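PDB 6QRO: glutamine cyclotransferase from Tannerella forsythia, which probably catalyses, as a zinc-binding enzyme, the cyclisation of N-terminal glutamine in peptides to pyroglutamate. Local coordinates for residues K88-V93 against F162-D167; V48-A53 against N83-K88; Q75-T80 against S186-K191. All coordinates share one frame; numbering follows the deposited sequence.

Interaction 1 (K88-V93 against F162-D167); sequences KAQNIV and FFDAED. With ZN (zinc ion), chain E.
Asp164 lays its side chain over the backbone of Ala89 and Gln90, its carboxylate running beside the side-chain amide of Gln90 with the two planes only 13° apart. Because CG is anti to the backbone N (chi1 -154°), the carboxylate swings toward strand 86-96, where OD2 accepts from Gln90 N at 2.8 Å on its anti lone pair. The same OD2 is hydrogen-bonded to His54 NE2 of helix 52-67, which fixes the buried oxygen from two partners. Asp164 also donates: its N meets Asn91 OD1 at 3.2 Å in an almost straight bond (175°), while Asn91 ND2 is held by Gln75 OE1 and Gly185 O. Asn91 OD1 lies in the plane of the Phe163 ring, at its edge, 3.7 Å from CD1. Farther along, Ile92 and Phe162 form an antiparallel hydrogen-bonded pair, their CB atoms 4.2 Å apart. Beyond Phe163 these side-chain bonds take over from the backbone ladder, and the chain leaves the strand to reach Asp167. Both its carboxylate oxygens bind zinc, OD2 at 2.0 Å, beside Asp134 and His288: the loop leaving strand 157-163 supplies one of three protein ligands to the metal site of a peptidase family M28 fold.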
loop_
_atom_site.group_PDB
_atom_site.type_symbol
_atom_site.label_atom_id
_atom_site.label_comp_id
_atom_site.label_asym_id
_atom_site.label_seq_id
_atom_site.Cartn_x
_atom_site.Cartn_y
_atom_site.Cartn_z
ATOM N N LYS A 88 -18.463 -2.059 4.212
ATOM C CA LYS A 88 -18.154 -3.350 4.820
ATOM C C LYS A 88 -16.716 -3.684 4.450
ATOM O O LYS A 88 -16.443 -4.327 3.430
ATOM C CB LYS A 88 -19.132 -4.408 4.325
ATOM C CG LYS A 88 -20.575 -3.971 4.435
ATOM C CD LYS A 88 -21.102 -3.963 5.845
ATOM C CE LYS A 88 -22.624 -3.788 5.817
ATOM N NZ LYS A 88 -23.388 -4.954 6.361
ATOM N N ALA A 89 -15.796 -3.246 5.305
ATOM C CA ALA A 89 -14.363 -3.312 5.069
ATOM C C ALA A 89 -13.736 -4.556 5.692
ATOM O O ALA A 89 -14.248 -5.109 6.660
ATOM C CB ALA A 89 -13.670 -2.064 5.621
ATOM N N GLN A 90 -12.634 -5.009 5.082
ATOM C CA GLN A 90 -11.777 -6.065 5.614
ATOM C C GLN A 90 -10.349 -5.531 5.641
ATOM O O GLN A 90 -9.766 -5.295 4.583
ATOM C CB GLN A 90 -11.826 -7.360 4.793
ATOM C CG GLN A 90 -13.133 -8.120 4.731
ATOM C CD GLN A 90 -13.914 -7.902 3.447
ATOM O OE1 GLN A 90 -13.446 -7.249 2.532
ATOM N NE2 GLN A 90 -15.091 -8.505 3.365
ATOM N N ASN A 91 -9.812 -5.271 6.839
ATOM C CA ASN A 91 -8.372 -5.088 7.013
ATOM C C ASN A 91 -7.718 -6.463 7.141
ATOM O O ASN A 91 -8.090 -7.249 8.022
ATOM C CB ASN A 91 -8.044 -4.254 8.249
ATOM C CG ASN A 91 -8.494 -2.792 8.130
ATOM O OD1 ASN A 91 -8.542 -2.212 7.046
ATOM N ND2 ASN A 91 -8.766 -2.187 9.267
ATOM N N ILE A 92 -6.746 -6.750 6.276
ATOM C CA ILE A 92 -6.152 -8.084 6.173
ATOM C C ILE A 92 -4.727 -8.031 6.715
ATOM O O ILE A 92 -3.872 -7.318 6.175
ATOM C CB ILE A 92 -6.189 -8.603 4.726
ATOM C CG1 ILE A 92 -7.626 -8.556 4.205
ATOM C CG2 ILE A 92 -5.642 -10.041 4.669
ATOM C CD1 ILE A 92 -7.755 -8.630 2.694
ATOM N N VAL A 93 -4.478 -8.783 7.786
ATOM C CA VAL A 93 -3.192 -8.793 8.472
ATOM C C VAL A 93 -2.591 -10.187 8.351
ATOM O O VAL A 93 -3.187 -11.177 8.797
ATOM C CB VAL A 93 -3.308 -8.391 9.955
ATOM C CG1 VAL A 93 -1.919 -8.479 10.633
ATOM C CG2 VAL A 93 -3.872 -6.992 10.098
ATOM N N PHE A 162 -2.817 -5.222 4.721
ATOM C CA PHE A 162 -3.515 -4.666 3.571
ATOM C C PHE A 162 -4.706 -3.872 4.092
ATOM O O PHE A 162 -5.648 -4.452 4.638
ATOM C CB PHE A 162 -3.987 -5.761 2.611
ATOM C CG PHE A 162 -2.879 -6.650 2.093
ATOM C CD1 PHE A 162 -1.675 -6.115 1.702
ATOM C CD2 PHE A 162 -3.050 -8.017 2.016
ATOM C CE1 PHE A 162 -0.649 -6.925 1.221
ATOM C CE2 PHE A 162 -2.026 -8.835 1.554
ATOM C CZ PHE A 162 -0.819 -8.277 1.149
ATOM N N PHE A 163 -4.664 -2.555 3.935
ATOM C CA PHE A 163 -5.725 -1.691 4.445
ATOM C C PHE A 163 -6.842 -1.465 3.425
ATOM O O PHE A 163 -6.591 -1.147 2.256
ATOM C CB PHE A 163 -5.146 -0.350 4.902
ATOM C CG PHE A 163 -4.401 -0.443 6.199
ATOM C CD1 PHE A 163 -5.005 -1.018 7.305
ATOM C CD2 PHE A 163 -3.143 0.084 6.333
ATOM C CE1 PHE A 163 -4.358 -1.098 8.506
ATOM C CE2 PHE A 163 -2.474 0.005 7.542
ATOM C CZ PHE A 163 -3.089 -0.592 8.633
ATOM N N ASP A 164 -8.073 -1.586 3.892
ATOM C CA ASP A 164 -9.260 -1.381 3.080
ATOM C C ASP A 164 -9.717 0.077 3.131
ATOM O O ASP A 164 -9.305 0.858 3.997
ATOM C CB ASP A 164 -10.388 -2.296 3.566
ATOM C CG ASP A 164 -11.395 -2.618 2.482
ATOM O OD1 ASP A 164 -11.340 -1.998 1.395
ATOM O OD2 ASP A 164 -12.250 -3.490 2.736
ATOM N N ALA A 165 -10.570 0.433 2.166
ATOM C CA ALA A 165 -11.339 1.682 2.195
ATOM C C ALA A 165 -10.431 2.896 2.378
ATOM O O ALA A 165 -10.796 3.870 3.044
ATOM C CB ALA A 165 -12.427 1.638 3.276
ATOM N N GLU A 166 -9.232 2.825 1.795
ATOM C CA GLU A 166 -8.295 3.939 1.804
ATOM C C GLU A 166 -8.646 4.992 0.766
ATOM O O GLU A 166 -8.391 6.180 0.997
ATOM C CB GLU A 166 -6.890 3.413 1.531
ATOM C CG GLU A 166 -5.768 4.435 1.382
ATOM C CD GLU A 166 -5.523 4.844 -0.092
ATOM O OE1 GLU A 166 -6.281 4.382 -0.970
ATOM O OE2 GLU A 166 -4.564 5.595 -0.380
ATOM N N ASP A 167 -9.218 4.573 -0.369
ATOM C CA ASP A 167 -9.308 5.380 -1.579
ATOM C C ASP A 167 -10.744 5.773 -1.915
ATOM O O ASP A 167 -11.080 5.968 -3.087
ATOM C CB ASP A 167 -8.689 4.631 -2.760
ATOM C CG ASP A 167 -7.760 5.500 -3.564
ATOM O OD1 ASP A 167 -7.493 6.631 -3.135
ATOM O OD2 ASP A 167 -7.267 5.063 -4.598
HETATM ZN ZN ZN E . -5.986 6.600 -4.897
HETATM O O HOH W 1 -4.737 7.797 -4.588
#

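Interaction 2 (V48-A53 against N83-K88); sequences VPNTEA and NGEKLK
Asn50 turns its side-chain amide onto the backbone at the start of strand 86-96 and uses both ends of it. ND2 donates to Lys86 O at 2.9 Å, with the acceptor lying in the amide plane, while OD1 accepts from Lys88 N at 2.9 Å, the donor tilted somewhat from the carbonyl plane. The rotamer, with CG beside the backbone N and anti to the carbonyl carbon (chi1 -66°), brings the amide up to the strand, where OD1 and ND2 face these two groups. One side chain thus bridges the carbonyl and N-H on either side of Leu87, much as a residue of a parallel strand would. Lys88 crosses it, its CG only 3.2 Å from Asn50 OD1, before its chain bends away. A water links Asn50 N to Lys88 O. Next to it in the chain, Pro49 CB meets Leu87 CB at 4.3 Å, the apolar part of the contact. Asn50 sits at the third position of a type II turn, Val48 to Thr51, with a positive phi (79°). Thr51 OG1 donates to Val48 O and accepts from His54 N, the side-chain cap that makes Thr51 the N-cap: a type II turn running into capped helix 52-67.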
loop_
_atom_site.group_PDB
_atom_site.type_symbol
_atom_site.label_atom_id
_atom_site.label_comp_id
_atom_site.label_asym_id
_atom_site.label_seq_id
_atom_site.Cartn_x
_atom_site.Cartn_y
_atom_site.Cartn_z
ATOM N N VAL A 48 -13.806 -2.250 -5.214
ATOM C CA VAL A 48 -14.635 -1.228 -4.563
ATOM C C VAL A 48 -15.331 -1.835 -3.346
ATOM O O VAL A 48 -15.968 -2.892 -3.466
ATOM C CB VAL A 48 -15.681 -0.645 -5.533
ATOM C CG1 VAL A 48 -16.588 0.344 -4.809
ATOM C CG2 VAL A 48 -15.010 0.025 -6.705
ATOM N N PRO A 49 -15.217 -1.230 -2.161
ATOM C CA PRO A 49 -15.926 -1.757 -0.991
ATOM C C PRO A 49 -17.428 -1.909 -1.242
ATOM O O PRO A 49 -18.074 -1.034 -1.827
ATOM C CB PRO A 49 -15.618 -0.718 0.090
ATOM C CG PRO A 49 -14.269 -0.195 -0.306
ATOM C CD PRO A 49 -14.274 -0.157 -1.796
ATOM N N ASN A 50 -17.975 -3.037 -0.779
ATOM C CA ASN A 50 -19.383 -3.438 -0.929
ATOM C C ASN A 50 -19.700 -4.014 -2.304
ATOM O O ASN A 50 -20.862 -3.959 -2.720
ATOM C CB ASN A 50 -20.393 -2.322 -0.611
ATOM C CG ASN A 50 -20.381 -1.913 0.859
ATOM O OD1 ASN A 50 -19.790 -2.592 1.692
ATOM N ND2 ASN A 50 -21.067 -0.819 1.184
ATOM N N THR A 51 -18.709 -4.452 -3.082
ATOM C CA THR A 51 -18.971 -5.178 -4.317
ATOM C C THR A 51 -18.521 -6.622 -4.156
ATOM O O THR A 51 -17.728 -6.948 -3.272
ATOM C CB THR A 51 -18.255 -4.561 -5.527
ATOM O OG1 THR A 51 -16.831 -4.622 -5.341
ATOM C CG2 THR A 51 -18.694 -3.124 -5.723
ATOM N N GLU A 52 -19.011 -7.490 -5.042
ATOM C CA GLU A 52 -18.596 -8.890 -4.994
ATOM C C GLU A 52 -17.124 -9.045 -5.377
ATOM O O GLU A 52 -16.425 -9.890 -4.814
ATOM C CB GLU A 52 -19.501 -9.743 -5.888
ATOM C CG GLU A 52 -19.326 -11.264 -5.735
ATOM C CD GLU A 52 -19.480 -11.793 -4.293
ATOM O OE1 GLU A 52 -19.008 -12.921 -4.024
ATOM O OE2 GLU A 52 -20.071 -11.106 -3.428
ATOM N N ALA A 53 -16.647 -8.267 -6.361
ATOM C CA ALA A 53 -15.236 -8.314 -6.747
ATOM C C ALA A 53 -14.323 -8.005 -5.566
ATOM O O ALA A 53 -13.235 -8.573 -5.444
ATOM C CB ALA A 53 -14.963 -7.333 -7.882
ATOM N N ASN A 83 -19.921 10.225 2.208
ATOM C CA ASN A 83 -21.317 10.416 1.867
ATOM C C ASN A 83 -22.264 9.746 2.860
ATOM O O ASN A 83 -23.485 9.789 2.660
ATOM C CB ASN A 83 -21.540 9.833 0.475
ATOM C CG ASN A 83 -21.167 8.363 0.424
ATOM O OD1 ASN A 83 -20.565 7.848 1.367
ATOM N ND2 ASN A 83 -21.476 7.696 -0.676
ATOM N N GLY A 84 -21.737 9.213 3.966
ATOM C CA GLY A 84 -22.538 8.502 4.944
ATOM C C GLY A 84 -22.791 7.042 4.637
ATOM O O GLY A 84 -23.355 6.344 5.486
ATOM N N GLU A 85 -22.372 6.551 3.469
ATOM C CA GLU A 85 -22.490 5.129 3.138
ATOM C C GLU A 85 -21.666 4.261 4.086
ATOM O O GLU A 85 -20.531 4.597 4.436
ATOM C CB GLU A 85 -22.045 4.877 1.697
ATOM C CG GLU A 85 -23.180 4.813 0.695
ATOM C CD GLU A 85 -23.807 3.451 0.636
ATOM O OE1 GLU A 85 -23.187 2.537 0.053
ATOM O OE2 GLU A 85 -24.915 3.281 1.184
ATOM N N LYS A 86 -22.261 3.154 4.537
ATOM C CA LYS A 86 -21.582 2.201 5.410
ATOM C C LYS A 86 -20.776 1.207 4.571
ATOM O O LYS A 86 -21.342 0.487 3.742
ATOM C CB LYS A 86 -22.586 1.460 6.299
ATOM C CG LYS A 86 -23.309 2.319 7.327
ATOM C CD LYS A 86 -22.320 3.009 8.259
ATOM C CE LYS A 86 -23.005 3.574 9.495
ATOM N NZ LYS A 86 -22.215 4.689 10.063
ATOM N N LEU A 87 -19.453 1.195 4.764
ATOM C CA LEU A 87 -18.553 0.352 3.985
ATOM C C LEU A 87 -18.200 -0.892 4.797
ATOM O O LEU A 87 -17.666 -0.789 5.909
ATOM C CB LEU A 87 -17.291 1.121 3.595
ATOM C CG LEU A 87 -17.590 2.434 2.858
ATOM C CD1 LEU A 87 -16.325 3.146 2.453
ATOM C CD2 LEU A 87 -18.531 2.215 1.678
ATOM N N LYS A 88 -18.463 -2.059 4.212
ATOM C CA LYS A 88 -18.154 -3.350 4.820
ATOM C C LYS A 88 -16.716 -3.684 4.450
ATOM O O LYS A 88 -16.443 -4.327 3.430
ATOM C CB LYS A 88 -19.132 -4.408 4.325
ATOM C CG LYS A 88 -20.575 -3.971 4.435
ATOM C CD LYS A 88 -21.102 -3.963 5.845
ATOM C CE LYS A 88 -22.624 -3.788 5.817
ATOM N NZ LYS A 88 -23.388 -4.954 6.361
HETATM O O HOH W 2 -17.219 -4.986 1.164
#

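Interaction 3 (Q75-T80 against S186-K191); sequences QEAVLT and SQFWAK
Strand 75-80 and helix 186-191 run past each other with their axes 10.1 Å apart at closest approach, their N-to-C directions making an angle of 125°. The CA atoms nearest across the contact belong to Gln75 and Trp189 and to Ala77 and Phe188, each pair 7.8 Å apart, a spacing bridged by side chains. Strand alternation turns Gln75, Ala77 and Leu79 toward the helix, and Phe188 occupies the middle of the interface. Its CG stands anti to the backbone N (chi1 178°), which sends the ring from the helix to the strand. There the ring receives the methyl of Ala77 over one face: CB lies 3.6 Å from the ring centroid and 5° off its normal, an almost perfectly centred CH-pi contact. Leu79 reaches back to the base of the same side chain, CD2 to Phe188 CB at 4.3 Å. From the other end of the strand, Gln75 meets Phe188 tip to tip. Its chain, extended beyond CG, passes the ring edge, and OE1 comes within 3.4 Å of Phe188 CD2, the amide plane steeply inclined to the ring. The same oxygen touches Trp189, lying 3.4 Å from CB and near the plane of the indole at its edge. The polar need of OE1 is met by Asn91 ND2 of strand 86-96, so the group that rests against two aromatic side chains is held in place by the neighbouring strand. Trp189 in turn bonds through NE1 to His194 ND1. In the fold, strand 71-80 is the outermost strand of the mixed sheet on this side and pairs with strand 86-96; helix 184-191 packs against both, with Trp189 also meeting Phe163 of strand 157-163 and Val261 and Leu265 of helix 257-265.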
loop_
_atom_site.group_PDB
_atom_site.type_symbol
_atom_site.label_atom_id
_atom_site.label_comp_id
_atom_site.label_asym_id
_atom_site.label_seq_id
_atom_site.Cartn_x
_atom_site.Cartn_y
_atom_site.Cartn_z
ATOM N N GLN A 75 -9.958 -8.021 10.122
ATOM C CA GLN A 75 -10.822 -7.063 10.817
ATOM C C GLN A 75 -11.974 -6.705 9.899
ATOM O O GLN A 75 -11.766 -6.076 8.852
ATOM C CB GLN A 75 -10.096 -5.778 11.203
ATOM C CG GLN A 75 -9.414 -5.746 12.549
ATOM C CD GLN A 75 -8.657 -4.444 12.774
ATOM O OE1 GLN A 75 -8.340 -3.723 11.829
ATOM N NE2 GLN A 75 -8.391 -4.126 14.027
ATOM N N GLU A 76 -13.182 -7.086 10.300
ATOM C CA GLU A 76 -14.398 -6.699 9.603
ATOM C C GLU A 76 -14.932 -5.442 10.282
ATOM O O GLU A 76 -15.241 -5.453 11.476
ATOM C CB GLU A 76 -15.450 -7.806 9.636
ATOM C CG GLU A 76 -15.028 -9.184 9.113
ATOM C CD GLU A 76 -15.217 -9.299 7.606
ATOM O OE1 GLU A 76 -14.969 -10.384 7.044
ATOM O OE2 GLU A 76 -15.659 -8.307 6.984
ATOM N N ALA A 77 -15.009 -4.348 9.539
ATOM C CA ALA A 77 -15.500 -3.124 10.142
ATOM C C ALA A 77 -16.447 -2.429 9.191
ATOM O O ALA A 77 -16.192 -2.341 7.985
ATOM C CB ALA A 77 -14.345 -2.177 10.499
ATOM N N VAL A 78 -17.526 -1.905 9.753
ATOM C CA VAL A 78 -18.494 -1.129 8.994
ATOM C C VAL A 78 -18.041 0.318 9.142
ATOM O O VAL A 78 -18.202 0.926 10.202
ATOM C CB VAL A 78 -19.924 -1.348 9.507
ATOM C CG1 VAL A 78 -20.951 -0.632 8.629
ATOM C CG2 VAL A 78 -20.236 -2.843 9.585
ATOM N N LEU A 79 -17.480 0.869 8.075
ATOM C CA LEU A 79 -16.913 2.204 8.088
ATOM C C LEU A 79 -17.806 3.125 7.276
ATOM O O LEU A 79 -18.469 2.690 6.337
ATOM C CB LEU A 79 -15.496 2.205 7.520
ATOM C CG LEU A 79 -14.598 1.113 8.106
ATOM C CD1 LEU A 79 -13.215 1.208 7.495
ATOM C CD2 LEU A 79 -14.541 1.228 9.623
ATOM N N THR A 80 -17.818 4.402 7.645
ATOM C CA THR A 80 -18.714 5.379 7.040
ATOM C C THR A 80 -17.916 6.255 6.083
ATOM O O THR A 80 -16.963 6.931 6.490
ATOM C CB THR A 80 -19.412 6.220 8.119
ATOM O OG1 THR A 80 -20.144 5.360 8.995
ATOM C CG2 THR A 80 -20.391 7.204 7.502
ATOM N N SER A 186 -7.165 2.183 7.665
ATOM C CA SER A 186 -5.985 2.390 8.496
ATOM C C SER A 186 -6.319 3.166 9.761
ATOM O O SER A 186 -5.697 2.945 10.805
ATOM C CB SER A 186 -4.904 3.111 7.695
ATOM O OG SER A 186 -5.413 4.251 7.016
ATOM N N GLN A 187 -7.325 4.037 9.698
ATOM C CA GLN A 187 -7.811 4.697 10.899
ATOM C C GLN A 187 -8.379 3.676 11.890
ATOM O O GLN A 187 -8.080 3.725 13.087
ATOM C CB GLN A 187 -8.867 5.722 10.504
ATOM C CG GLN A 187 -8.339 7.031 9.955
ATOM C CD GLN A 187 -9.477 7.967 9.600
ATOM O OE1 GLN A 187 -10.201 8.440 10.484
ATOM N NE2 GLN A 187 -9.672 8.210 8.303
ATOM N N PHE A 188 -9.198 2.734 11.402
ATOM C CA PHE A 188 -9.789 1.724 12.280
ATOM C C PHE A 188 -8.726 0.873 12.948
ATOM O O PHE A 188 -8.698 0.754 14.176
ATOM C CB PHE A 188 -10.733 0.817 11.496
ATOM C CG PHE A 188 -11.354 -0.294 12.333
ATOM C CD1 PHE A 188 -12.355 -0.032 13.233
ATOM C CD2 PHE A 188 -10.924 -1.608 12.201
ATOM C CE1 PHE A 188 -12.922 -1.057 13.993
ATOM C CE2 PHE A 188 -11.486 -2.633 12.956
ATOM C CZ PHE A 188 -12.480 -2.360 13.849
ATOM N N TRP A 189 -7.816 0.307 12.148
ATOM C CA TRP A 189 -6.801 -0.599 12.675
ATOM C C TRP A 189 -5.866 0.121 13.626
ATOM O O TRP A 189 -5.518 -0.411 14.681
ATOM C CB TRP A 189 -6.004 -1.232 11.533
ATOM C CG TRP A 189 -4.880 -2.105 12.004
ATOM C CD1 TRP A 189 -4.933 -3.434 12.341
ATOM C CD2 TRP A 189 -3.538 -1.680 12.261
ATOM N NE1 TRP A 189 -3.695 -3.859 12.761
ATOM C CE2 TRP A 189 -2.826 -2.798 12.728
ATOM C CE3 TRP A 189 -2.871 -0.461 12.140
ATOM C CZ2 TRP A 189 -1.484 -2.735 13.059
ATOM C CZ3 TRP A 189 -1.534 -0.400 12.466
ATOM C CH2 TRP A 189 -0.852 -1.535 12.911
ATOM N N ALA A 190 -5.476 1.352 13.289
ATOM C CA ALA A 190 -4.509 2.056 14.118
ATOM C C ALA A 190 -5.079 2.344 15.496
ATOM O O ALA A 190 -4.330 2.397 16.473
ATOM C CB ALA A 190 -4.060 3.350 13.429
ATOM N N LYS A 191 -6.388 2.552 15.595
ATOM C CA LYS A 191 -6.999 2.737 16.900
ATOM C C LYS A 191 -7.494 1.413 17.474
ATOM O O LYS A 191 -7.734 1.325 18.688
ATOM C CB LYS A 191 -8.158 3.749 16.842
ATOM C CG LYS A 191 -9.525 3.131 16.620
ATOM C CD LYS A 191 -10.596 4.170 16.391
ATOM C CE LYS A 191 -11.983 3.528 16.343
ATOM N NZ LYS A 191 -13.086 4.543 16.236
#

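In the fold
Read from the N terminus, 48-53 opens the first loop, at the start of helix 52-67, and strand 71-80 then offers residues 75-80 to interaction 3. Interaction 2 closes at 83-88 while interaction 3 is still open, so these two cross. Interaction 1 starts on the same strand, with Lys88 shared, and closes at 162-167, wholly nested inside the loop that interaction 3 completes at 186-191. Strand 86-96 is the common element: interaction 2 joins its beginning to the turn ahead of a helix, interaction 1 ties it to strand 157-163 and the zinc-binding loop, and interaction 3 packs helix 184-191 against its hairpin partner, strand 71-80.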